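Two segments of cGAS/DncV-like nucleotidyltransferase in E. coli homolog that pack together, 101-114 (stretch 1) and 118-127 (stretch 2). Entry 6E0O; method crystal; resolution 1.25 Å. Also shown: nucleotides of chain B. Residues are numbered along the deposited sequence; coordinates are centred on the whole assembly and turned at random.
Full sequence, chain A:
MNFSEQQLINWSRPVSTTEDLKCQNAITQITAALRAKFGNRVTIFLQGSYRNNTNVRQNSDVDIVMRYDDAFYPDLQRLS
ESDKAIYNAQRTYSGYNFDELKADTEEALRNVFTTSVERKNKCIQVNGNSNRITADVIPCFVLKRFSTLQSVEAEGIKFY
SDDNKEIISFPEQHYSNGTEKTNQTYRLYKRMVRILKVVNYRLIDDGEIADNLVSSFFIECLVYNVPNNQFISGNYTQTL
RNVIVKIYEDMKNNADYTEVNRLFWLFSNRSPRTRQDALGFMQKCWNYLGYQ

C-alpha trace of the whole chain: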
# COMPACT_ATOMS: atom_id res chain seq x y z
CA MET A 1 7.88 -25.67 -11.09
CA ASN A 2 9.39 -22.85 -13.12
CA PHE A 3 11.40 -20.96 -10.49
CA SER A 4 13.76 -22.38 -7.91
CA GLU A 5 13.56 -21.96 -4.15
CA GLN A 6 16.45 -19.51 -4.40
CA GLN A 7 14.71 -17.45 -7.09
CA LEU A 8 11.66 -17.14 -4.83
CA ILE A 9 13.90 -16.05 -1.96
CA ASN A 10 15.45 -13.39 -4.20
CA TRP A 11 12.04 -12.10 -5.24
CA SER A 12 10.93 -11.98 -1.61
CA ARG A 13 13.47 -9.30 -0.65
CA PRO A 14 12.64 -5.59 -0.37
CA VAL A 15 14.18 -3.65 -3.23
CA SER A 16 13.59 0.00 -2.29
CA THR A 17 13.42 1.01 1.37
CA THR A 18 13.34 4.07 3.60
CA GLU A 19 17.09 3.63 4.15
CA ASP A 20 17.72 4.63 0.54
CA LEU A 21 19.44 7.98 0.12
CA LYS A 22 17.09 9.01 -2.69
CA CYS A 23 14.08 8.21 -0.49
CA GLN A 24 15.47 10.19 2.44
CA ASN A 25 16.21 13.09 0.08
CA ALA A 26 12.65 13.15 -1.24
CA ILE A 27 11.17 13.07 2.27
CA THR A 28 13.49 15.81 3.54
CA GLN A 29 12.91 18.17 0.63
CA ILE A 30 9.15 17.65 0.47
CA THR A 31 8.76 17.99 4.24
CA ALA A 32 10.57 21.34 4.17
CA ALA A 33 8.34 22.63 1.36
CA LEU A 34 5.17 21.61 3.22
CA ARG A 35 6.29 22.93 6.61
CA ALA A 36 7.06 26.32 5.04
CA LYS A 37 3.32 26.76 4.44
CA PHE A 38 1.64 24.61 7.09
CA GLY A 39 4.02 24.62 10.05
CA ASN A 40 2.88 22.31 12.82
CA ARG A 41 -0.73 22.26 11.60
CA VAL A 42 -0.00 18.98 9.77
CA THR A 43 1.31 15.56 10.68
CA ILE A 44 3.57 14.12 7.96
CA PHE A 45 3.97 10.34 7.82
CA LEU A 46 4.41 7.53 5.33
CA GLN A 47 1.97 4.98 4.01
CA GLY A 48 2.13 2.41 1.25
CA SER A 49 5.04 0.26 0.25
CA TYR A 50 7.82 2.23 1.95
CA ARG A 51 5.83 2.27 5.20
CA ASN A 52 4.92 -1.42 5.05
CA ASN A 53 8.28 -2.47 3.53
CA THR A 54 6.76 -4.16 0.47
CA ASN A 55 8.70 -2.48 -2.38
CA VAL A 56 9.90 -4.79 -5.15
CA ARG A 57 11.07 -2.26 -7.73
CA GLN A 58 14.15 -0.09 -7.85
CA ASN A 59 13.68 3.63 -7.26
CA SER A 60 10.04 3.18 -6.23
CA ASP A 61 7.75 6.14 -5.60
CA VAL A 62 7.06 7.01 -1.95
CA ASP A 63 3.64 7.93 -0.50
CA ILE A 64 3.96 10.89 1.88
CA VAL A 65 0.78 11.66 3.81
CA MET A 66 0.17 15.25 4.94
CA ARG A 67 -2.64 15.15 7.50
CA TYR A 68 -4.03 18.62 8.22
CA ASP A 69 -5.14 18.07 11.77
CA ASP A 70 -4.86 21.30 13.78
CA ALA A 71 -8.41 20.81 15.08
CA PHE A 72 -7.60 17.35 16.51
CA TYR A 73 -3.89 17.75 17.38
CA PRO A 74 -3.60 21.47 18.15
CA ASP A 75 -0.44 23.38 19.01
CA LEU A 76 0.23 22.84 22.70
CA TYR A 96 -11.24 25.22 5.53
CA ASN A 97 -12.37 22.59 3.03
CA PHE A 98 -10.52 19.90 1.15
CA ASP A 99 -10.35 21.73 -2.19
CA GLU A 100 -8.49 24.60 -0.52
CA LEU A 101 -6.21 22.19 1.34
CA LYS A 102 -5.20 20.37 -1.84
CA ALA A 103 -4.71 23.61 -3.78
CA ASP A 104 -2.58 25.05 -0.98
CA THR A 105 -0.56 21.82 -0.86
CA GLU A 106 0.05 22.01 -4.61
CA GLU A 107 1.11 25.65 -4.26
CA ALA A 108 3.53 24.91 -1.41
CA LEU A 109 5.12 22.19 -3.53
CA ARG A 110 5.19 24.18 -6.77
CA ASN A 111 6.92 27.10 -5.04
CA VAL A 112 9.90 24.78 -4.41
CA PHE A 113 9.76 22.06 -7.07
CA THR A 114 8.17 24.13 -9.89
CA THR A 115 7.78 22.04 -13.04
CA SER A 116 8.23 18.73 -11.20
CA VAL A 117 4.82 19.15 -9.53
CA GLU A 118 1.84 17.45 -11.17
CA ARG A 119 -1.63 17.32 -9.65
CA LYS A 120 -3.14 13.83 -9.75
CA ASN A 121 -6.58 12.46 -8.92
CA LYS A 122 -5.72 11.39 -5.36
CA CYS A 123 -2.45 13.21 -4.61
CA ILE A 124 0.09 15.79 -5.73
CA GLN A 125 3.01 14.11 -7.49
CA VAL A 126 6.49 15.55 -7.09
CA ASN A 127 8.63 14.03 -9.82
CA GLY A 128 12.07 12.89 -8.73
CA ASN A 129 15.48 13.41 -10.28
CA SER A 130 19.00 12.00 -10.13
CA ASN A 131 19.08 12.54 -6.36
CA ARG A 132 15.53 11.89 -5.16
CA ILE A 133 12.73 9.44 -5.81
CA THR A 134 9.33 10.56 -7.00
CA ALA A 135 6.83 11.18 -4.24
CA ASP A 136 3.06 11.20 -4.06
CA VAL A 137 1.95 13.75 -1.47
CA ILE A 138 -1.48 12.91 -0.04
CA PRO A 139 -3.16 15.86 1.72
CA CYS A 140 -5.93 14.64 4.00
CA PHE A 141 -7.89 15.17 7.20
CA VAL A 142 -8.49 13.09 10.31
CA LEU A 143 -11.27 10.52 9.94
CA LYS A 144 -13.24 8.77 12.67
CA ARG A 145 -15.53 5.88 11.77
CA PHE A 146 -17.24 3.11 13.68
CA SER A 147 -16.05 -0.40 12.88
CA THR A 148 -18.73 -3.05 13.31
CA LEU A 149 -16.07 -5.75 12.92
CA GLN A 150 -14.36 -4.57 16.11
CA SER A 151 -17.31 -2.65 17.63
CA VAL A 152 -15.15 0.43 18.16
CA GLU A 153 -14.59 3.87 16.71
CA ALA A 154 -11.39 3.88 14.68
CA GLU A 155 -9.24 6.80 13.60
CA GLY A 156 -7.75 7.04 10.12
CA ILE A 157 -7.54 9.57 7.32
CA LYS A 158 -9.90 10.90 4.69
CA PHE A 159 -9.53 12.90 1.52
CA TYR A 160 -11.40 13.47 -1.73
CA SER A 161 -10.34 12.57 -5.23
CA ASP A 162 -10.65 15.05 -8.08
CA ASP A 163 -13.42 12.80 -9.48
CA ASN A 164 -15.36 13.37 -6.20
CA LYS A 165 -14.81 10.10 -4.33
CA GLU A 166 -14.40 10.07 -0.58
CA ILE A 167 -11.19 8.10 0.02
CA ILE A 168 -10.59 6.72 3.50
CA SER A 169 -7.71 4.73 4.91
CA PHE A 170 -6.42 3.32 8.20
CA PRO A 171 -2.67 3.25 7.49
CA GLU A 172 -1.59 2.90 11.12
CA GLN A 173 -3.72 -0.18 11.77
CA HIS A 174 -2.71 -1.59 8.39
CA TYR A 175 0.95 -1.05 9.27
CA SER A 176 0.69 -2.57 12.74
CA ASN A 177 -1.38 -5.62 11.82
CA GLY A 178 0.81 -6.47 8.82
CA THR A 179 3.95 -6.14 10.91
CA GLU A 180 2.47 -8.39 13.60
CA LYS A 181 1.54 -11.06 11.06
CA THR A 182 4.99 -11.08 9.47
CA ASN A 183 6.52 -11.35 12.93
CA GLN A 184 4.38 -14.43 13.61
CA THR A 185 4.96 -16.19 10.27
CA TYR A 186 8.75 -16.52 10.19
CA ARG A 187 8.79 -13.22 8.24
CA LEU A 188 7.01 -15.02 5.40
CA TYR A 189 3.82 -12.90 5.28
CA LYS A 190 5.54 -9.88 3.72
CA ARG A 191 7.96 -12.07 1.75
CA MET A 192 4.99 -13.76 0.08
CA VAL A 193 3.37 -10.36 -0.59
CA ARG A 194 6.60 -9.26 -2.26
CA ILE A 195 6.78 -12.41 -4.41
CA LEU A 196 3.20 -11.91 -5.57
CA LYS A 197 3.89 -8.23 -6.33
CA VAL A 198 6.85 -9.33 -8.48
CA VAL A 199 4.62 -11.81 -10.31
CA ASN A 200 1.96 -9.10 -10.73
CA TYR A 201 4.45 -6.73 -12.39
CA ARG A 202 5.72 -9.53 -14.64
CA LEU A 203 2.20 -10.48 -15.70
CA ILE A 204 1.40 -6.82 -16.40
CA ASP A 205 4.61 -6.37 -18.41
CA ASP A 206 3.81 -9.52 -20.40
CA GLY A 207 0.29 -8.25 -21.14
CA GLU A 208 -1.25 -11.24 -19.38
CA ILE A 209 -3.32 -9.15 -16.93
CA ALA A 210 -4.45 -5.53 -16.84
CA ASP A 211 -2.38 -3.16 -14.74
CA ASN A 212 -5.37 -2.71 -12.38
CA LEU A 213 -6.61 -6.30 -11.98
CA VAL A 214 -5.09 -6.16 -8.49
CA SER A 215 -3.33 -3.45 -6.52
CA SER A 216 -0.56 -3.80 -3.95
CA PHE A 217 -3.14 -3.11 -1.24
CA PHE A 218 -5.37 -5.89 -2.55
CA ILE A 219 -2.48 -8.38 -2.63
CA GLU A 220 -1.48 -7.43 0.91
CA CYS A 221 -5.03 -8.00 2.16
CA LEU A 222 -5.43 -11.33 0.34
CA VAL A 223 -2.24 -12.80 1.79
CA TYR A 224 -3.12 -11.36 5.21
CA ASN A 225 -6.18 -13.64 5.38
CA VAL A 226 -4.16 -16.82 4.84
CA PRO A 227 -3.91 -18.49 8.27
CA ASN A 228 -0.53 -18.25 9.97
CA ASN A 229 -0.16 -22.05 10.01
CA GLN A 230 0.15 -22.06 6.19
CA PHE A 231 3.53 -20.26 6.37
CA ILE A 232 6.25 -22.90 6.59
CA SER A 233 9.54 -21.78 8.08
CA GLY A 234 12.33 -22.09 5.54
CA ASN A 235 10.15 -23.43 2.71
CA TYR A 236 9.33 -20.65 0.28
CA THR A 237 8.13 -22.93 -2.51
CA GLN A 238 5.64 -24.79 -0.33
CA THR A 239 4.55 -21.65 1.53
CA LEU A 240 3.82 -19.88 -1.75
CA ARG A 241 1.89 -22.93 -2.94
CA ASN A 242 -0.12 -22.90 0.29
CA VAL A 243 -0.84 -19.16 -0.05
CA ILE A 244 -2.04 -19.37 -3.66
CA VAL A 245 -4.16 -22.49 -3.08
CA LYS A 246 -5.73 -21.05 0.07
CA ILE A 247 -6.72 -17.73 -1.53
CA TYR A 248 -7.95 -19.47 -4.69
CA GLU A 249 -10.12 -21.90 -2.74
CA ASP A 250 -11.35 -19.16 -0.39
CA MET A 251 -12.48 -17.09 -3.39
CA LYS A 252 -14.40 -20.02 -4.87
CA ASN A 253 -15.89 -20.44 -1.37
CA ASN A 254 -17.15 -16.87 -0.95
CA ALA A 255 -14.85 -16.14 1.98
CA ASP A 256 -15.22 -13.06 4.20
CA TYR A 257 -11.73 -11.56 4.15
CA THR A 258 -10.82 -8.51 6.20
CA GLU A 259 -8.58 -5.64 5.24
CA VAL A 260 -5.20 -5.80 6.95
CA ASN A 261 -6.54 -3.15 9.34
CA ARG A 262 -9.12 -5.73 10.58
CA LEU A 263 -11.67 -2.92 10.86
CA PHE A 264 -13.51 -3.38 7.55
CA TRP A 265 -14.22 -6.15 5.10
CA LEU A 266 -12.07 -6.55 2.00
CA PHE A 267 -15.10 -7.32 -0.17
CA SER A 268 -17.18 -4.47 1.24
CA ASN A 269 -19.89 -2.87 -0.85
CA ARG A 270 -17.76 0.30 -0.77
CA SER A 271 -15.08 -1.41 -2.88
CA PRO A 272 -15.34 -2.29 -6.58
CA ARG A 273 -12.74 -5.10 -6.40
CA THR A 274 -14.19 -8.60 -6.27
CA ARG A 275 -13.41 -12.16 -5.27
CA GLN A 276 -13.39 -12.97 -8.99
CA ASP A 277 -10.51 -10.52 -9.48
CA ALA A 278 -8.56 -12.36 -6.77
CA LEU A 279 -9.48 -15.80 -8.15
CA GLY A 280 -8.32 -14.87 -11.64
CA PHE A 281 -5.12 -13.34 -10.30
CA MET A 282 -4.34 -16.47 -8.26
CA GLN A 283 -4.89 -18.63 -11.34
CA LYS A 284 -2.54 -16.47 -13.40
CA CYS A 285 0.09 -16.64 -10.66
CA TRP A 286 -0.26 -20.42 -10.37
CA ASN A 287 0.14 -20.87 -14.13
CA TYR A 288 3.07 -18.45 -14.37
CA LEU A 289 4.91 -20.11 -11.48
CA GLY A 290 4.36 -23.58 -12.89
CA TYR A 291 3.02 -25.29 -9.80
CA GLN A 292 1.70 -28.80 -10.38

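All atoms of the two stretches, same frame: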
# COMPACT_ATOMS: atom_id res chain seq x y z
N LEU A 101 -7.38 22.89 0.83
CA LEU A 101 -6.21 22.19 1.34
C LEU A 101 -5.36 21.65 0.19
O LEU A 101 -4.14 21.83 0.18
CB LEU A 101 -6.62 21.05 2.27
CG LEU A 101 -5.46 20.20 2.79
CD1 LEU A 101 -4.52 21.00 3.66
CD2 LEU A 101 -6.00 18.99 3.55
N LYS A 102 -5.98 20.98 -0.78
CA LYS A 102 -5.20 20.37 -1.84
C LYS A 102 -4.56 21.43 -2.72
O LYS A 102 -3.41 21.29 -3.15
CB LYS A 102 -6.07 19.40 -2.65
CG LYS A 102 -5.28 18.63 -3.69
CD LYS A 102 -6.08 17.47 -4.25
CE LYS A 102 -5.29 16.70 -5.28
NZ LYS A 102 -6.12 15.63 -5.89
N ALA A 103 -5.28 22.52 -3.00
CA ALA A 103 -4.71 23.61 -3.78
C ALA A 103 -3.53 24.25 -3.06
O ALA A 103 -2.51 24.57 -3.67
CB ALA A 103 -5.77 24.66 -4.09
N ASP A 104 -3.66 24.45 -1.75
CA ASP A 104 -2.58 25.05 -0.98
C ASP A 104 -1.38 24.11 -0.92
O ASP A 104 -0.23 24.57 -0.94
CB ASP A 104 -3.07 25.37 0.43
CG ASP A 104 -4.03 26.55 0.47
OD1 ASP A 104 -4.21 27.23 -0.57
OD2 ASP A 104 -4.61 26.78 1.55
N THR A 105 -1.63 22.81 -0.84
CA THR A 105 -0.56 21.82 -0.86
C THR A 105 0.18 21.87 -2.19
O THR A 105 1.41 21.88 -2.23
CB THR A 105 -1.13 20.43 -0.61
OG1 THR A 105 -1.79 20.39 0.65
CG2 THR A 105 -0.03 19.39 -0.60
N GLU A 106 -0.57 21.91 -3.29
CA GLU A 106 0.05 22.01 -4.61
C GLU A 106 0.89 23.27 -4.72
O GLU A 106 2.01 23.24 -5.25
CB GLU A 106 -1.04 21.96 -5.68
CG GLU A 106 -0.52 21.95 -7.09
CD GLU A 106 -1.62 21.87 -8.13
OE1 GLU A 106 -2.81 21.79 -7.76
OE2 GLU A 106 -1.29 21.90 -9.33
N GLU A 107 0.38 24.39 -4.20
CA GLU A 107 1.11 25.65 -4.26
C GLU A 107 2.40 25.58 -3.45
O GLU A 107 3.46 26.01 -3.92
CB GLU A 107 0.20 26.74 -3.71
CG GLU A 107 0.74 28.13 -3.75
CD GLU A 107 -0.35 29.14 -3.44
OE1 GLU A 107 -1.41 29.10 -4.10
OE2 GLU A 107 -0.14 29.96 -2.52
N ALA A 108 2.33 25.04 -2.23
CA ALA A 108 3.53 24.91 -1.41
C ALA A 108 4.59 24.10 -2.14
O ALA A 108 5.78 24.44 -2.10
CB ALA A 108 3.17 24.25 -0.08
N LEU A 109 4.17 23.03 -2.82
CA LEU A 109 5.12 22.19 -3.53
C LEU A 109 5.63 22.88 -4.79
O LEU A 109 6.84 22.84 -5.07
CB LEU A 109 4.46 20.85 -3.84
CG LEU A 109 4.11 20.01 -2.60
CD1 LEU A 109 3.20 18.85 -2.97
CD2 LEU A 109 5.38 19.51 -1.93
N ARG A 110 4.75 23.53 -5.54
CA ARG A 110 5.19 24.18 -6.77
C ARG A 110 6.17 25.32 -6.48
O ARG A 110 7.08 25.57 -7.28
CB ARG A 110 3.97 24.73 -7.52
CG ARG A 110 4.32 25.20 -8.91
CD ARG A 110 3.13 25.40 -9.82
NE ARG A 110 2.16 24.35 -9.78
CZ ARG A 110 2.38 23.22 -10.42
NH1 ARG A 110 1.49 22.25 -10.40
NH2 ARG A 110 3.53 23.06 -11.07
N ASN A 111 6.01 26.01 -5.35
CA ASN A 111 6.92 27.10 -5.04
C ASN A 111 8.36 26.62 -4.97
O ASN A 111 9.28 27.39 -5.27
CB ASN A 111 6.55 27.77 -3.72
CG ASN A 111 5.33 28.63 -3.83
OD1 ASN A 111 4.97 29.07 -4.92
ND2 ASN A 111 4.68 28.87 -2.70
N VAL A 112 8.56 25.36 -4.58
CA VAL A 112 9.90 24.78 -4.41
C VAL A 112 10.30 23.94 -5.61
O VAL A 112 11.42 24.05 -6.11
CB VAL A 112 9.96 23.94 -3.11
CG1 VAL A 112 11.27 23.16 -3.03
CG2 VAL A 112 9.77 24.84 -1.90
N PHE A 113 9.41 23.06 -6.07
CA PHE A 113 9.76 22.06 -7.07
C PHE A 113 9.29 22.42 -8.47
O PHE A 113 9.54 21.65 -9.40
CB PHE A 113 9.17 20.70 -6.66
CG PHE A 113 9.63 20.23 -5.32
CD1 PHE A 113 10.90 19.73 -5.15
CD2 PHE A 113 8.79 20.28 -4.22
CE1 PHE A 113 11.33 19.30 -3.92
CE2 PHE A 113 9.21 19.84 -2.98
CZ PHE A 113 10.48 19.36 -2.83
N THR A 114 8.61 23.56 -8.61
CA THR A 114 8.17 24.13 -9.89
C THR A 114 7.64 23.07 -10.84
O THR A 114 6.61 22.44 -10.55
CB THR A 114 9.26 25.03 -10.50
OG1 THR A 114 10.37 24.25 -10.96
CG2 THR A 114 9.75 26.05 -9.48
N GLU A 118 2.97 17.80 -10.32
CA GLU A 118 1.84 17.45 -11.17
C GLU A 118 0.68 17.02 -10.28
O GLU A 118 0.80 16.05 -9.52
CB GLU A 118 2.21 16.31 -12.13
CG GLU A 118 3.38 16.64 -13.03
CD GLU A 118 3.73 15.51 -13.98
OE1 GLU A 118 4.71 15.65 -14.74
OE2 GLU A 118 3.03 14.48 -13.96
N ARG A 119 -0.44 17.71 -10.39
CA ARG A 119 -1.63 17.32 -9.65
C ARG A 119 -2.19 16.04 -10.24
O ARG A 119 -2.32 15.90 -11.46
CB ARG A 119 -2.67 18.42 -9.72
CG ARG A 119 -3.94 18.07 -9.00
CD ARG A 119 -4.81 19.27 -8.84
NE ARG A 119 -6.07 18.95 -8.19
CZ ARG A 119 -6.65 19.70 -7.26
NH1 ARG A 119 -6.05 20.81 -6.85
NH2 ARG A 119 -7.80 19.33 -6.73
N LYS A 120 -2.53 15.10 -9.37
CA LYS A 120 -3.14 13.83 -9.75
C LYS A 120 -4.50 13.69 -9.06
O LYS A 120 -4.88 14.51 -8.22
CB LYS A 120 -2.23 12.65 -9.41
CG LYS A 120 -0.84 12.75 -10.01
CD LYS A 120 -0.85 12.67 -11.52
CE LYS A 120 0.54 12.93 -12.07
NZ LYS A 120 0.59 12.87 -13.56
N ASN A 121 -5.22 12.62 -9.40
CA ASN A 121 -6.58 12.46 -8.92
C ASN A 121 -6.65 12.37 -7.40
O ASN A 121 -7.58 12.91 -6.78
CB ASN A 121 -7.20 11.22 -9.56
CG ASN A 121 -8.69 11.12 -9.32
OD1 ASN A 121 -9.40 12.12 -9.35
ND2 ASN A 121 -9.17 9.91 -9.07
N LYS A 122 -5.68 11.68 -6.78
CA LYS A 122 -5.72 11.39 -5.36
C LYS A 122 -4.53 11.95 -4.59
O LYS A 122 -4.41 11.69 -3.39
CB LYS A 122 -5.82 9.88 -5.12
CG LYS A 122 -7.11 9.26 -5.60
CD LYS A 122 -7.19 7.76 -5.31
CE LYS A 122 -8.33 7.11 -6.08
NZ LYS A 122 -8.34 5.64 -5.90
N CYS A 123 -3.67 12.73 -5.24
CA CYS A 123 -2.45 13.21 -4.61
C CYS A 123 -1.85 14.32 -5.46
O CYS A 123 -2.36 14.64 -6.54
CB CYS A 123 -1.45 12.06 -4.44
SG CYS A 123 -0.83 11.38 -6.01
N ILE A 124 -0.77 14.91 -4.95
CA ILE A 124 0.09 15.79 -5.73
C ILE A 124 1.40 15.04 -5.94
O ILE A 124 2.09 14.69 -4.97
CB ILE A 124 0.34 17.13 -5.01
CG1 ILE A 124 -0.95 17.83 -4.60
CG2 ILE A 124 1.21 17.98 -5.92
CD1 ILE A 124 -1.84 18.25 -5.72
N GLN A 125 1.76 14.80 -7.19
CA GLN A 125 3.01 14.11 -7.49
C GLN A 125 4.14 15.12 -7.59
O GLN A 125 3.99 16.18 -8.21
CB GLN A 125 2.87 13.36 -8.81
CG GLN A 125 4.04 12.51 -9.20
CD GLN A 125 3.74 11.71 -10.45
OE1 GLN A 125 4.22 12.03 -11.53
NE2 GLN A 125 2.93 10.67 -10.31
N VAL A 126 5.26 14.79 -6.97
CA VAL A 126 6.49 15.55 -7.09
C VAL A 126 7.50 14.64 -7.77
O VAL A 126 8.05 13.72 -7.16
CB VAL A 126 7.00 16.06 -5.74
CG1 VAL A 126 8.25 16.90 -5.96
CG2 VAL A 126 5.93 16.84 -4.99
N ASN A 127 7.74 14.88 -9.06
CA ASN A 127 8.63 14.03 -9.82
C ASN A 127 10.05 14.12 -9.30
O ASN A 127 10.53 15.21 -8.95
CB ASN A 127 8.56 14.42 -11.29
CG ASN A 127 7.22 14.07 -11.90
OD1 ASN A 127 6.59 14.89 -12.55
ND2 ASN A 127 6.79 12.83 -11.70
P A B 2 -3.84 4.73 -6.78
OP1 A B 2 -5.22 5.09 -6.37
OP2 A B 2 -3.42 4.93 -8.19
O5' A B 2 -2.83 5.55 -5.86
C5' A B 2 -2.53 6.92 -6.12
C4' A B 2 -2.05 7.64 -4.88
O4' A B 2 -3.17 7.77 -3.96
C3' A B 2 -0.94 6.93 -4.11
O3' A B 2 -0.06 7.88 -3.53
C2' A B 2 -1.70 6.18 -3.02
O2' A B 2 -0.95 5.93 -1.85
C1' A B 2 -2.87 7.13 -2.74
N9 A B 2 -4.07 6.42 -2.30
C8 A B 2 -4.92 5.67 -3.07
N7 A B 2 -5.92 5.14 -2.41
C5 A B 2 -5.71 5.56 -1.11
C6 A B 2 -6.41 5.33 0.09
N6 A B 2 -7.53 4.60 0.19
N1 A B 2 -5.93 5.92 1.19
C2 A B 2 -4.82 6.65 1.13
N3 A B 2 -4.06 6.94 0.07
C4 A B 2 -4.57 6.35 -1.03
O HOH W 1 -0.54 20.14 -11.96

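A helix, 101-113, lies over a hairpin whose strands are held in register by the reciprocal backbone hydrogen bonds between Glu-118 and Gln-125. The helix runs nearly parallel to strand 124-126, 12° apart in direction and 9.4 Å at closest approach, so one helical stripe, Lys-102, Thr-105, Glu-106, Leu-109 and Phe-113, can follow the alternate strand residues that point toward it.

Lys-102 covers the most surface. With all four chi angles in t, its extended chain reaches the turn, where Lys-102 NZ donates a hydrogen bond to Lys-120 O at 2.9 Å. The backbone carbonyl is one acceptor for the ammonium, which has a further hydrogen-bond partner elsewhere in the structure. The aliphatic part of Lys-102 works too: Lys-102 CE lies 3.8 Å from Ile-124 CD1, and Lys-102 CD sits over one face of the Arg-119 guanidinium, 3.5 Å from Arg-119 NH2.

Arg-119 therefore packs on methylenes although a like charge is near, Arg-119 NE being 4.0 Å from Lys-102 NZ. Glu-106 supplies the opposite charge at the guanidinium edge, with Glu-106 OE1 forming a salt bridge to Arg-119 NH1 at 3.5 Å. The other oxygen, Glu-106 OE2, takes a hydrogen bond from Arg-110 NH1 (3.0 Å), one turn along the helix, and a water bridges Glu-106 OE2 to Arg-119 N. The carboxylate thus ties the helix to both side chain and backbone of the strand.

Ile-124 is the apolar centre. Ile-124 CD1 lies 3.8 Å from Glu-106 CB, while Ile-124 CG2 meets Leu-109 CD1 at 3.7 Å. Leu-109 CD1 is also 3.9 Å from Val-126 CG2, bridging successive inward strand residues. Val-126 CG1 then rests over the face of the Phe-113 ring, 3.9 Å from the centroid, in a CH-pi contact. Long charged side chains serve the turn end, Ile-124 is shared with them, and Leu-109, Val-126 and Phe-113 complete the apolar end.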